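Local coordinates for BH2414 protein (Bacillus halodurans, PDB 3ON1) that is of unknown function but belongs to the ribosomal protein L7Ae/L30e/S12e/Gadd45 family and may, like many of its relatives, bind RNA, at residues A[62-67]-A[94-99]. Sequence-based numbering, arbitrary orientation.
Sequences PVKVVG and KLAALI
Lys64 and Val66 on strand 63-66 meet Ala96 and Ile99 on the helical segment 94-99, whose axis passes 9.8 Å from that of the strand at 48°, and the backbones come closest at Lys64 and Ala96, with 7.4 Å between their CA atoms. Both strand residues direct their side chains at the helix, and the contact is made by aliphatic carbon alone. Ile99 is its centre: both of its methyl ends touch the lysine, and CG2 reaches Val66 as well. CG2, anti to the backbone N of its own residue, presses on Val66 CG1 at 3.6 Å and also lies 3.9 Å from Lys64 CG. CD1, at the end of the other branch, packs against the root of the lysine, 4.0 Å from Lys64 CB. The lysine chain passes obliquely over the isoleucine. A bend at chi2 (-60°) carries its outer half across the helix, past Ala96, where CE lies 4.1 Å from Ala96 CB. Beyond these apolar carbons, Lys64 NZ forms a salt bridge with Asp100, the residue that follows Ile99, so one side chain contributes both aliphatic packing and a charge pair at the end of the helix. An alanine in place of Lys64 would probably leave Asp100 without this cationic mate and uncover the flank of Ile99. The contact joins the edge strand of the mixed four-stranded sheet to the C-terminal helix 89-100 in the alpha/beta/alpha sandwich of the L7Ae family, with helices 5-15 and 89-100 on one face of the sheet and helix 46-59 on the other. Trp6 of helix 5-15 touches both Val66 and Ile99, extending the apolar layer on this face, while Val63 turns to helix 46-59 and the backbone of Lys64 and Val66 pairs with the parallel strand 37-41.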
loop_
_atom_site.group_PDB
_atom_site.type_symbol
_atom_site.label_atom_id
_atom_site.label_comp_id
_atom_site.label_asym_id
_atom_site.label_seq_id
_atom_site.Cartn_x
_atom_site.Cartn_y
_atom_site.Cartn_z
ATOM N N PRO A 62 -5.920 1.236 7.772
ATOM C CA PRO A 62 -6.621 1.595 6.540
ATOM C C PRO A 62 -6.089 0.833 5.328
ATOM O O PRO A 62 -4.883 0.565 5.232
ATOM C CB PRO A 62 -6.355 3.099 6.402
ATOM C CG PRO A 62 -5.161 3.358 7.239
ATOM C CD PRO A 62 -5.284 2.408 8.393
ATOM N N VAL A 63 -7.008 0.461 4.441
ATOM C CA VAL A 63 -6.687 -0.193 3.177
ATOM C C VAL A 63 -7.329 0.612 2.062
ATOM O O VAL A 63 -8.535 0.897 2.100
ATOM C CB VAL A 63 -7.226 -1.646 3.104
ATOM C CG1 VAL A 63 -6.891 -2.283 1.750
ATOM C CG2 VAL A 63 -6.668 -2.494 4.223
ATOM N N LYS A 64 -6.527 0.979 1.071
ATOM C CA LYS A 64 -7.048 1.653 -0.112
ATOM C C LYS A 64 -6.923 0.724 -1.301
ATOM O O LYS A 64 -5.921 0.025 -1.448
ATOM C CB LYS A 64 -6.312 2.975 -0.388
ATOM C CG LYS A 64 -6.316 3.957 0.776
ATOM C CD LYS A 64 -7.721 4.366 1.183
ATOM C CE LYS A 64 -7.698 5.083 2.520
ATOM N NZ LYS A 64 -9.081 5.304 3.034
ATOM N N VAL A 65 -7.954 0.701 -2.135
ATOM C CA VAL A 65 -7.911 -0.056 -3.380
ATOM C C VAL A 65 -7.882 0.951 -4.522
ATOM O O VAL A 65 -8.866 1.646 -4.763
ATOM C CB VAL A 65 -9.102 -1.032 -3.510
ATOM C CG1 VAL A 65 -9.023 -1.795 -4.836
ATOM C CG2 VAL A 65 -9.122 -1.996 -2.331
ATOM N N VAL A 66 -6.743 1.038 -5.204
ATOM C CA VAL A 66 -6.503 2.098 -6.194
ATOM C C VAL A 66 -5.624 1.662 -7.359
ATOM O O VAL A 66 -4.867 0.693 -7.252
ATOM C CB VAL A 66 -5.844 3.350 -5.553
ATOM C CG1 VAL A 66 -6.846 4.151 -4.752
ATOM C CG2 VAL A 66 -4.638 2.970 -4.713
ATOM N N GLY A 67 -5.722 2.403 -8.460
ATOM C CA GLY A 67 -4.819 2.267 -9.602
ATOM C C GLY A 67 -4.843 0.912 -10.271
ATOM O O GLY A 67 -5.878 0.272 -10.359
ATOM N N LYS A 94 -0.759 10.947 4.912
ATOM C CA LYS A 94 -0.819 11.799 3.731
ATOM C C LYS A 94 -1.305 11.050 2.484
ATOM O O LYS A 94 -2.134 11.569 1.728
ATOM C CB LYS A 94 0.535 12.473 3.490
ATOM C CG LYS A 94 0.524 13.558 2.409
ATOM C CD LYS A 94 -0.409 14.690 2.771
ATOM C CE LYS A 94 -0.015 15.974 2.071
ATOM N NZ LYS A 94 -0.816 17.090 2.609
ATOM N N LEU A 95 -0.801 9.833 2.277
ATOM C CA LEU A 95 -1.250 9.021 1.148
ATOM C C LEU A 95 -2.750 8.745 1.240
ATOM O O LEU A 95 -3.461 8.859 0.247
ATOM C CB LEU A 95 -0.459 7.712 1.059
ATOM C CG LEU A 95 0.987 7.839 0.569
ATOM C CD1 LEU A 95 1.781 6.599 0.949
ATOM C CD2 LEU A 95 1.061 8.108 -0.934
ATOM N N ALA A 96 -3.228 8.409 2.438
ATOM C CA ALA A 96 -4.648 8.130 2.640
ATOM C C ALA A 96 -5.492 9.369 2.345
ATOM O O ALA A 96 -6.517 9.277 1.672
ATOM C CB ALA A 96 -4.908 7.618 4.057
ATOM N N ALA A 97 -5.044 10.529 2.828
ATOM C CA ALA A 97 -5.747 11.792 2.587
ATOM C C ALA A 97 -5.836 12.111 1.096
ATOM O O ALA A 97 -6.881 12.544 0.612
ATOM C CB ALA A 97 -5.075 12.929 3.338
ATOM N N LEU A 98 -4.744 11.869 0.373
ATOM C CA LEU A 98 -4.696 12.142 -1.060
ATOM C C LEU A 98 -5.627 11.213 -1.834
ATOM O O LEU A 98 -6.374 11.655 -2.713
ATOM C CB LEU A 98 -3.261 12.031 -1.581
ATOM C CG LEU A 98 -2.309 13.171 -1.204
ATOM C CD1 LEU A 98 -0.878 12.774 -1.514
ATOM C CD2 LEU A 98 -2.685 14.458 -1.926
ATOM N N ILE A 99 -5.591 9.930 -1.485
ATOM C CA ILE A 99 -6.484 8.938 -2.075
ATOM C C ILE A 99 -7.957 9.239 -1.730
ATOM O O ILE A 99 -8.832 9.137 -2.596
ATOM C CB ILE A 99 -6.059 7.499 -1.666
ATOM C CG1 ILE A 99 -4.714 7.141 -2.322
ATOM C CG2 ILE A 99 -7.133 6.476 -2.041
ATOM C CD1 ILE A 99 -3.968 5.980 -1.661
#